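Local coordinates for protein structure-specific endonuclease subunit SLX1 (Candida glabrata, PDB 4XM5) that probably cuts branched DNA close to junctions with single-stranded DNA during repair and recombination, acting as the catalytic subunit of the SLX1-SLX4 endonuclease, at residues Q5-F10 and D290-S295; Y11-L16 and I27-N32; G85-Y90 and L111-S116; F133-E138 and A167-N172. All coordinates share one frame; numbering follows the deposited sequence. Where two conformers were deposited one is given.

Three of the four contacts are closed one after another along the chain, and interaction 1 spans them all by bringing the N-terminal loop 5-10 to helix 288-302. Interactions 2 and 4 share the five-stranded mixed sheet: one joins its edge strand 25-30 to strand 12-18, the other lies at the far edge, where strand 129-132 gives way to helix 135-143 beside strand 160-168. Their centres are about 18 Å apart. Interaction 3 fixes strand 86-88 to helix 107-120 and touches both, through L111 against L15 and V137. Interaction 1 ties the nuclease domain to the C-terminal part and touches interaction 2 through F10 on P31; both, and interaction 3, meet the second subunit.

Interaction 1. Residues Q5-F10 and D290-S295; sequences QQIPDF and DVIYYS
Y293 of helix 288-302 meets I7 and D9 of the loop that leads into the first strand of the GIY-YIG domain, a contact that brings this N-terminal loop onto the C-terminal part. At its root, the backbone N of Y293 has CD1 of I7 only 3.7 Å away, and the same methyl presses on CG2 of I292. From CB the ring is sent along the loop because CG stands anti to the backbone N (chi1 163°). CD1 of the ring then touches CG2 of I7 at 3.8 Å. One atom further, CE1 lies 3.3 Å from the carbonyl O of I7, which sits at the ring edge near its plane, while NE2 of Q6 approaches CE1 obliquely. At the tip, OH donates a short 2.5 Å hydrogen bond to OD1 of D9.

The ring is also in cation-pi contact with K201 of helix 176-214. Within the loop, Q6 also positions the acceptors: NE2 donates to the O of I7 in a nearly straight bond (176°) and also to OD1 of D9, while OE1 accepts from K297 and K300. A water donates to both the O of I7 and the O of Y293, at 2.7 Å from the latter. OD1 of D9 is held by two donors, NE2 of Q6 and OH of Y293, which reach it from opposite faces of the carboxylate plane.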
# COMPACT_ATOMS: atom_id res chain seq x y z
N GLN A 5 11.80 -4.53 -3.97
CA GLN A 5 11.21 -3.21 -4.20
C GLN A 5 11.22 -2.45 -2.88
O GLN A 5 11.01 -3.04 -1.82
CB GLN A 5 9.79 -3.33 -4.81
CG GLN A 5 8.61 -2.96 -3.91
CD GLN A 5 7.23 -3.17 -4.60
OE1 GLN A 5 6.54 -4.17 -4.36
NE2 GLN A 5 6.85 -2.22 -5.44
N GLN A 6 11.51 -1.15 -2.94
CA GLN A 6 11.64 -0.37 -1.72
C GLN A 6 10.49 0.60 -1.55
O GLN A 6 9.78 0.89 -2.51
CB GLN A 6 12.98 0.40 -1.71
CG GLN A 6 13.11 1.53 -2.76
CD GLN A 6 14.21 2.56 -2.42
OE1 GLN A 6 15.34 2.46 -2.92
NE2 GLN A 6 13.89 3.53 -1.57
N ILE A 7 10.29 1.06 -0.33
CA ILE A 7 9.51 2.25 -0.12
C ILE A 7 10.27 3.43 -0.74
O ILE A 7 11.44 3.63 -0.44
CB ILE A 7 9.24 2.51 1.37
CG1 ILE A 7 8.30 1.44 1.94
CG2 ILE A 7 8.69 3.93 1.61
CD1 ILE A 7 8.39 1.28 3.44
N PRO A 8 9.60 4.20 -1.62
CA PRO A 8 10.24 5.33 -2.31
C PRO A 8 10.96 6.28 -1.36
O PRO A 8 10.42 6.61 -0.30
CB PRO A 8 9.05 6.04 -2.97
CG PRO A 8 8.02 4.97 -3.15
CD PRO A 8 8.16 4.11 -1.92
N ASP A 9 12.16 6.72 -1.74
CA ASP A 9 12.86 7.76 -0.98
C ASP A 9 11.94 8.95 -0.73
O ASP A 9 11.83 9.44 0.40
CB ASP A 9 14.12 8.17 -1.73
CG ASP A 9 15.11 7.04 -1.83
OD1 ASP A 9 15.05 6.12 -0.98
OD2 ASP A 9 15.96 7.05 -2.74
N PHE A 10 11.21 9.36 -1.76
CA PHE A 10 10.20 10.41 -1.65
C PHE A 10 9.03 10.15 -2.60
O PHE A 10 9.22 9.87 -3.79
CB PHE A 10 10.80 11.80 -1.96
CG PHE A 10 9.81 12.93 -1.75
CD1 PHE A 10 8.90 13.27 -2.73
CD2 PHE A 10 9.78 13.61 -0.54
CE1 PHE A 10 7.98 14.27 -2.50
CE2 PHE A 10 8.88 14.62 -0.33
CZ PHE A 10 7.98 14.95 -1.31
N ASP A 290 8.56 4.64 8.75
CA ASP A 290 9.96 5.06 8.70
C ASP A 290 10.91 3.91 9.01
O ASP A 290 11.86 3.68 8.27
CB ASP A 290 10.21 6.18 9.71
CG ASP A 290 9.86 7.55 9.18
OD1 ASP A 290 9.65 7.71 7.96
OD2 ASP A 290 9.80 8.49 10.00
N VAL A 291 10.66 3.21 10.11
CA VAL A 291 11.47 2.05 10.46
C VAL A 291 11.47 1.00 9.35
O VAL A 291 12.51 0.45 9.00
CB VAL A 291 10.98 1.41 11.76
CG1 VAL A 291 11.66 0.08 12.00
CG2 VAL A 291 11.23 2.35 12.92
N ILE A 292 10.30 0.73 8.76
CA ILE A 292 10.26 -0.17 7.62
C ILE A 292 11.03 0.39 6.42
O ILE A 292 11.78 -0.35 5.77
CB ILE A 292 8.81 -0.47 7.19
CG1 ILE A 292 8.08 -1.22 8.30
CG2 ILE A 292 8.81 -1.29 5.91
CD1 ILE A 292 6.69 -1.63 7.95
N TYR A 293 10.87 1.68 6.14
CA TYR A 293 11.61 2.27 5.02
C TYR A 293 13.12 1.96 5.11
O TYR A 293 13.72 1.48 4.13
CB TYR A 293 11.42 3.79 4.93
CG TYR A 293 12.49 4.43 4.04
CD1 TYR A 293 12.32 4.51 2.67
CD2 TYR A 293 13.69 4.94 4.58
CE1 TYR A 293 13.28 5.05 1.85
CE2 TYR A 293 14.67 5.47 3.76
CZ TYR A 293 14.45 5.53 2.39
OH TYR A 293 15.39 6.07 1.53
N TYR A 294 13.75 2.22 6.25
CA TYR A 294 15.19 2.01 6.33
C TYR A 294 15.47 0.53 6.36
O TYR A 294 16.49 0.08 5.84
CB TYR A 294 15.81 2.68 7.56
CG TYR A 294 15.78 4.18 7.56
CD1 TYR A 294 16.67 4.92 6.78
CD2 TYR A 294 14.90 4.86 8.37
CE1 TYR A 294 16.65 6.31 6.80
CE2 TYR A 294 14.87 6.23 8.40
CZ TYR A 294 15.75 6.96 7.61
OH TYR A 294 15.68 8.32 7.66
N SER A 295 14.58 -0.24 6.97
CA SER A 295 14.76 -1.68 7.02
C SER A 295 14.84 -2.23 5.62
O SER A 295 15.76 -2.97 5.28
CB SER A 295 13.63 -2.36 7.78
OG SER A 295 13.83 -3.78 7.85
O HOH W 1 12.66 1.57 1.63

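Interaction 2. Residues Y11-L16 and I27-N32; sequences YGCYLL and IGSTPN
G12 and T30 are joined by two backbone hydrogen bonds: N of G12 to O of T30 at 3.0 Å, almost straight at 178°, and N of T30 back to O of G12. Y14 and G28 repeat the arrangement, N of Y14 giving to O of G28 at 3.0 Å and N of G28 to O of Y14. Between these hydrogen-bonded pairs lies the non-hydrogen-bonded pair C13 and S29, where CA of S29 adds a CA-H...O contact to O of G12.

Polar side chains extend the ladder through water. One water joins OH of Y11 to OG of S29, which is also hydrogen-bonded to Q79; another lies between OH of Y14 and O of S29, and the same hydroxyl is bonded to H40.

Packing follows the two faces of the sheet. The side chain of Y14 turns back across the neighbouring strand, its CG lodged between its own N and carbonyl carbon (chi1 58°), and lays the ring flat over G28, whose CA is 3.9 Å from the ring centroid in a CH-pi contact. CE2 of Y14 meets CG2 of T30 at 3.7 Å. On the other face the side chains of L15 and I27 cross, CD1 of L15 lying 3.7 Å from CG1 of I27. Y11 closes the end of the ladder, one face of its ring over N of P31 and CE2 3.7 Å from CB of the proline.

This is the antiparallel hairpin that names the GIY-YIG nucleases: G12-C13-Y14 stands in the first strand's GIY position and Y26-I27-G28 forms the YIG of the second.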
# COMPACT_ATOMS: atom_id res chain seq x y z
N TYR A 11 7.82 10.23 -2.08
CA TYR A 11 6.66 10.15 -2.95
C TYR A 11 5.55 10.93 -2.29
O TYR A 11 5.15 10.61 -1.18
CB TYR A 11 6.22 8.67 -3.24
CG TYR A 11 5.78 8.53 -4.69
CD1 TYR A 11 4.61 9.15 -5.13
CD2 TYR A 11 6.57 7.88 -5.63
CE1 TYR A 11 4.21 9.10 -6.48
CE2 TYR A 11 6.19 7.81 -6.98
CZ TYR A 11 5.00 8.42 -7.39
OH TYR A 11 4.59 8.36 -8.70
N GLY A 12 5.08 11.98 -2.96
CA GLY A 12 4.11 12.88 -2.36
C GLY A 12 2.88 13.16 -3.21
O GLY A 12 2.89 12.98 -4.44
N CYS A 13 1.81 13.58 -2.54
CA CYS A 13 0.59 14.06 -3.20
C CYS A 13 0.42 15.54 -2.86
O CYS A 13 0.29 15.89 -1.70
CB CYS A 13 -0.65 13.29 -2.72
SG CYS A 13 -0.93 11.71 -3.47
N TYR A 14 0.38 16.39 -3.88
CA TYR A 14 0.41 17.83 -3.67
C TYR A 14 -0.84 18.55 -4.13
O TYR A 14 -1.59 18.05 -5.00
CB TYR A 14 1.60 18.43 -4.39
CG TYR A 14 1.59 18.14 -5.87
CD1 TYR A 14 0.91 18.97 -6.75
CD2 TYR A 14 2.28 17.04 -6.40
CE1 TYR A 14 0.91 18.72 -8.12
CE2 TYR A 14 2.29 16.78 -7.77
CZ TYR A 14 1.60 17.63 -8.62
OH TYR A 14 1.59 17.41 -9.97
N LEU A 15 -1.04 19.72 -3.54
CA LEU A 15 -2.08 20.64 -3.94
C LEU A 15 -1.41 21.90 -4.52
O LEU A 15 -0.49 22.48 -3.92
CB LEU A 15 -2.99 21.00 -2.75
CG LEU A 15 -4.10 22.04 -2.96
CD1 LEU A 15 -5.15 21.50 -3.97
CD2 LEU A 15 -4.76 22.46 -1.63
N LEU A 16 -1.84 22.29 -5.71
CA LEU A 16 -1.36 23.51 -6.30
C LEU A 16 -2.49 24.50 -6.22
O LEU A 16 -3.66 24.12 -6.31
CB LEU A 16 -0.92 23.32 -7.75
CG LEU A 16 0.16 22.28 -8.10
CD1 LEU A 16 0.43 22.34 -9.60
CD2 LEU A 16 1.45 22.49 -7.32
N ILE A 27 -4.44 18.88 -8.20
CA ILE A 27 -3.98 17.81 -7.32
C ILE A 27 -3.25 16.77 -8.17
O ILE A 27 -3.73 16.35 -9.22
CB ILE A 27 -5.16 17.20 -6.56
CG1 ILE A 27 -5.70 18.22 -5.54
CG2 ILE A 27 -4.77 15.87 -5.89
CD1 ILE A 27 -7.08 17.80 -4.95
N GLY A 28 -2.07 16.38 -7.73
CA GLY A 28 -1.19 15.52 -8.52
C GLY A 28 -0.31 14.75 -7.57
O GLY A 28 -0.41 14.95 -6.35
N SER A 29 0.54 13.87 -8.09
CA SER A 29 1.48 13.17 -7.22
C SER A 29 2.74 12.83 -7.98
O SER A 29 2.71 12.72 -9.19
CB SER A 29 0.86 11.89 -6.60
OG SER A 29 0.50 10.92 -7.57
N THR A 30 3.86 12.65 -7.27
CA THR A 30 5.17 12.65 -7.91
C THR A 30 6.25 12.24 -6.92
O THR A 30 6.10 12.46 -5.72
CB THR A 30 5.51 14.09 -8.49
OG1 THR A 30 6.73 14.04 -9.22
CG2 THR A 30 5.61 15.13 -7.37
N PRO A 31 7.32 11.61 -7.42
CA PRO A 31 8.49 11.31 -6.58
C PRO A 31 9.49 12.48 -6.53
O PRO A 31 10.48 12.38 -5.81
CB PRO A 31 9.11 10.10 -7.28
CG PRO A 31 8.80 10.31 -8.74
CD PRO A 31 7.45 11.01 -8.78
N ASN A 32 9.23 13.53 -7.30
CA ASN A 32 10.09 14.73 -7.38
C ASN A 32 9.25 15.98 -7.59
O ASN A 32 8.98 16.38 -8.74
CB ASN A 32 11.11 14.59 -8.51
CG ASN A 32 12.18 15.69 -8.50
OD1 ASN A 32 11.97 16.79 -8.00
ND2 ASN A 32 13.33 15.37 -9.08
O HOH W 2 2.33 9.54 -9.18
O HOH W 3 2.17 14.71 -11.58

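Interaction 3. Residues G85-Y90 and L111-S116; sequences GYQTRY and LAMITS
A112, first of the helix residues to meet the strand, sets its methyl over the flat of the Q87 amide. CB of A112 lies 3.8 Å from both CD and OE1 of Q87, and only slightly further from NE2, so the amide is met through its face and no polar bond is made there. Q87 reaches this place with a fully extended chain beyond CG (chi2 180°).

M113 comes next and does the heaviest packing. Its chain bends at chi2 (-47°) and chi3 (-58°), which folds the thioether back onto the strand instead of letting it run on. SD then presses on CG of Q87 at 3.4 Å, and the terminal CE reaches the carbonyl O of Y86, also at 3.4 Å, with G85 beside it.

A full turn beyond A112, S116 brings the polar end of the contact. Its backbone N bonds to O of A112 as in any helix, while its side chain looks to the strand: OG accepts a 2.7 Å hydrogen bond from OG1 of T88. The same OG donates to a water that in turn donates to the O of Y86, 3.0 Å away, so the hydroxyl serves as both acceptor and donor. OG1 of T88 is also hydrogen-bonded to N120 further along the helix.

Helix and strand axes come within 7.6 Å, their directions 65° apart. Strand 86-88 pairs on its other flank with strand 99-102 and touches the second subunit through Y86, while helix 107-120 packs through L111 and I114 on helix 135-143, with W82 of helix 72-84 against M113.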
# COMPACT_ATOMS: atom_id res chain seq x y z
N GLY A 85 -12.95 11.81 -4.10
CA GLY A 85 -13.48 11.06 -2.98
C GLY A 85 -14.42 11.88 -2.12
O GLY A 85 -14.60 13.08 -2.32
N TYR A 86 -15.03 11.21 -1.15
CA TYR A 86 -16.04 11.82 -0.30
C TYR A 86 -15.45 12.27 1.03
O TYR A 86 -14.55 11.63 1.57
CB TYR A 86 -17.19 10.83 -0.04
CG TYR A 86 -18.12 10.64 -1.22
CD1 TYR A 86 -18.12 11.54 -2.28
CD2 TYR A 86 -19.01 9.58 -1.26
CE1 TYR A 86 -18.97 11.38 -3.36
CE2 TYR A 86 -19.87 9.41 -2.33
CZ TYR A 86 -19.84 10.31 -3.38
OH TYR A 86 -20.69 10.15 -4.45
N GLN A 87 -15.98 13.37 1.56
CA GLN A 87 -15.64 13.81 2.90
C GLN A 87 -16.31 12.92 3.95
O GLN A 87 -17.25 12.19 3.64
CB GLN A 87 -16.03 15.28 3.12
CG GLN A 87 -15.20 16.27 2.34
CD GLN A 87 -15.62 17.70 2.58
OE1 GLN A 87 -15.40 18.57 1.74
NE2 GLN A 87 -16.23 17.96 3.73
N THR A 88 -15.82 13.00 5.18
CA THR A 88 -16.41 12.29 6.32
C THR A 88 -16.50 13.23 7.54
O THR A 88 -16.07 14.38 7.47
CB THR A 88 -15.60 11.05 6.70
OG1 THR A 88 -14.23 11.43 6.89
CG2 THR A 88 -15.69 9.99 5.61
N ARG A 89 -17.06 12.73 8.64
CA ARG A 89 -17.13 13.49 9.89
C ARG A 89 -17.33 12.56 11.08
O ARG A 89 -18.13 11.63 11.03
CB ARG A 89 -18.27 14.52 9.84
N TYR A 90 -16.60 12.82 12.16
CA TYR A 90 -16.70 11.99 13.35
C TYR A 90 -17.76 12.53 14.31
O TYR A 90 -18.58 11.77 14.83
CB TYR A 90 -15.35 11.89 14.07
N LEU A 111 -9.04 21.20 1.53
CA LEU A 111 -8.26 20.95 2.74
C LEU A 111 -9.05 20.05 3.70
O LEU A 111 -8.45 19.28 4.46
CB LEU A 111 -7.84 22.27 3.41
CG LEU A 111 -6.88 23.18 2.61
CD1 LEU A 111 -6.63 24.53 3.29
CD2 LEU A 111 -5.53 22.51 2.26
N ALA A 112 -10.38 20.11 3.64
CA ALA A 112 -11.19 19.13 4.35
C ALA A 112 -10.89 17.68 3.91
O ALA A 112 -10.81 16.78 4.75
CB ALA A 112 -12.67 19.44 4.16
N MET A 113 -10.72 17.46 2.60
CA MET A 113 -10.42 16.13 2.08
C MET A 113 -9.11 15.56 2.65
O MET A 113 -9.04 14.36 2.95
CB MET A 113 -10.33 16.14 0.54
CG MET A 113 -11.67 16.06 -0.19
SD MET A 113 -12.80 14.78 0.42
CE MET A 113 -11.88 13.27 0.27
N ILE A 114 -8.10 16.41 2.81
CA ILE A 114 -6.86 15.99 3.46
C ILE A 114 -7.16 15.42 4.85
O ILE A 114 -6.76 14.30 5.16
CB ILE A 114 -5.84 17.14 3.58
CG1 ILE A 114 -5.26 17.52 2.22
CG2 ILE A 114 -4.69 16.76 4.49
CD1 ILE A 114 -4.45 18.87 2.28
N THR A 115 -7.86 16.19 5.68
CA THR A 115 -8.21 15.79 7.03
C THR A 115 -9.00 14.49 7.04
O THR A 115 -8.78 13.61 7.87
CB THR A 115 -9.05 16.86 7.74
OG1 THR A 115 -8.39 18.13 7.65
CG2 THR A 115 -9.27 16.48 9.19
N SER A 116 -9.93 14.39 6.11
CA SER A 116 -10.73 13.20 5.91
C SER A 116 -9.83 11.98 5.69
O SER A 116 -9.92 10.99 6.43
CB SER A 116 -11.67 13.40 4.73
OG SER A 116 -12.80 12.57 4.85
O HOH W 4 -12.50 10.15 3.15

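Interaction 4. Residues F133-E138 and A167-N172; sequences FNQKVE and ALTEIN
N134, which lies beside L168 in a parallel bridge, offers OD1 to two backbone donors: N of V137 at 3.1 Å and, more weakly, N of K136. The first torsion sets this up, CG standing anti to the backbone N (chi1 -172°), which turns OD1 toward the N-H groups of the first helical turn. ND2 is hydrogen-bonded to E61 of strand 60-67, and these bonds together fix the amide's rotation. ND2 of N134 also lies 3.5 Å from CG1 of I171, whose side chain runs obliquely to the amide. OD1 of N134 and O of L168 are two acceptors, set 3.3 Å apart without a bond between them.

The backbones are linked on both sides of N134. N of Q135 donates to O of L168 at 2.7 Å and close to straight (170°), while N of L168 gives only a weak bond to O of F133. CB of A167 sits against that same O of F133, 3.4 Å away. Further out, the side chain of Q135 runs alongside T169, its OE1 3.8 Å from CG2 of the threonine.

Q135, already the first residue of the helix, thus still completes the parallel pairing through its N. The arrangement is an asparagine N-cap at the turn from strand to helix within a beta-alpha-beta unit, in which strand 129-132 passes through helix 135-143 to the parallel edge strand 160-168.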
# COMPACT_ATOMS: atom_id res chain seq x y z
N PHE A 133 3.70 24.67 2.70
CA PHE A 133 4.62 25.71 2.22
C PHE A 133 4.02 27.11 2.39
O PHE A 133 4.69 28.13 2.21
CB PHE A 133 4.96 25.49 0.74
CG PHE A 133 5.52 24.12 0.45
CD1 PHE A 133 6.81 23.80 0.82
CD2 PHE A 133 4.77 23.18 -0.23
CE1 PHE A 133 7.34 22.57 0.54
CE2 PHE A 133 5.30 21.93 -0.52
CZ PHE A 133 6.58 21.62 -0.13
N ASN A 134 2.73 27.14 2.71
CA ASN A 134 2.03 28.39 2.87
C ASN A 134 1.33 28.35 4.20
O ASN A 134 0.59 27.41 4.48
CB ASN A 134 1.01 28.64 1.75
CG ASN A 134 0.42 30.05 1.81
OD1 ASN A 134 -0.26 30.42 2.78
ND2 ASN A 134 0.70 30.86 0.80
N GLN A 135 1.57 29.39 5.00
CA GLN A 135 1.11 29.41 6.37
C GLN A 135 -0.38 29.70 6.42
O GLN A 135 -1.07 29.20 7.30
CB GLN A 135 1.89 30.45 7.19
CG GLN A 135 1.60 30.34 8.68
CD GLN A 135 2.28 31.40 9.53
OE1 GLN A 135 3.03 32.25 9.03
NE2 GLN A 135 2.03 31.36 10.84
N LYS A 136 -0.86 30.49 5.47
CA LYS A 136 -2.27 30.83 5.43
C LYS A 136 -3.05 29.57 5.06
O LYS A 136 -4.13 29.32 5.58
CB LYS A 136 -2.54 31.97 4.45
CG LYS A 136 -3.96 32.48 4.43
CD LYS A 136 -4.25 33.36 5.63
CE LYS A 136 -5.69 33.93 5.60
NZ LYS A 136 -6.68 32.95 5.00
N VAL A 137 -2.49 28.76 4.16
CA VAL A 137 -3.14 27.51 3.81
C VAL A 137 -3.08 26.57 5.02
O VAL A 137 -4.00 25.79 5.23
CB VAL A 137 -2.50 26.84 2.57
CG1 VAL A 137 -3.14 25.43 2.28
CG2 VAL A 137 -2.63 27.70 1.36
N GLU A 138 -2.01 26.64 5.83
CA GLU A 138 -1.91 25.76 7.00
C GLU A 138 -3.01 26.08 8.00
O GLU A 138 -3.63 25.18 8.57
CB GLU A 138 -0.57 25.88 7.72
CG GLU A 138 -0.46 24.92 8.88
CD GLU A 138 0.42 25.40 10.03
OE1 GLU A 138 0.98 24.52 10.72
OE2 GLU A 138 0.52 26.64 10.26
N ALA A 167 7.79 30.10 5.50
CA ALA A 167 6.62 29.90 4.67
C ALA A 167 5.98 31.23 4.29
O ALA A 167 6.08 32.22 5.01
CB ALA A 167 5.60 29.01 5.38
N LEU A 168 5.32 31.23 3.14
CA LEU A 168 4.59 32.40 2.68
C LEU A 168 3.33 32.57 3.52
O LEU A 168 2.67 31.59 3.89
CB LEU A 168 4.23 32.28 1.19
CG LEU A 168 5.40 32.12 0.21
CD1 LEU A 168 4.94 32.16 -1.23
CD2 LEU A 168 6.46 33.20 0.48
N THR A 169 3.01 33.83 3.80
CA THR A 169 1.79 34.19 4.50
C THR A 169 0.71 34.60 3.50
O THR A 169 0.54 33.97 2.46
CB THR A 169 2.05 35.31 5.50
OG1 THR A 169 2.33 36.52 4.79
CG2 THR A 169 3.23 34.96 6.39
N GLU A 170 -0.01 35.68 3.81
CA GLU A 170 -1.11 36.12 2.95
C GLU A 170 -0.59 36.68 1.62
O GLU A 170 -0.16 37.82 1.54
CB GLU A 170 -1.97 37.16 3.66
CG GLU A 170 -1.22 38.17 4.51
CD GLU A 170 -2.15 39.03 5.35
OE1 GLU A 170 -1.70 40.05 5.92
OE2 GLU A 170 -3.35 38.68 5.45
N ILE A 171 -0.66 35.84 0.59
CA ILE A 171 -0.14 36.12 -0.74
C ILE A 171 -0.61 37.43 -1.38
O ILE A 171 -1.81 37.72 -1.40
CB ILE A 171 -0.51 34.94 -1.71
CG1 ILE A 171 0.23 33.66 -1.32
CG2 ILE A 171 -0.25 35.30 -3.18
CD1 ILE A 171 1.72 33.79 -1.35
N ASN A 172 0.33 38.20 -1.90
CA ASN A 172 -0.00 39.32 -2.78
C ASN A 172 0.09 38.86 -4.23
O ASN A 172 1.03 38.17 -4.61
CB ASN A 172 0.93 40.52 -2.56
CG ASN A 172 0.80 41.13 -1.18
OD1 ASN A 172 -0.30 41.22 -0.62
ND2 ASN A 172 1.92 41.57 -0.62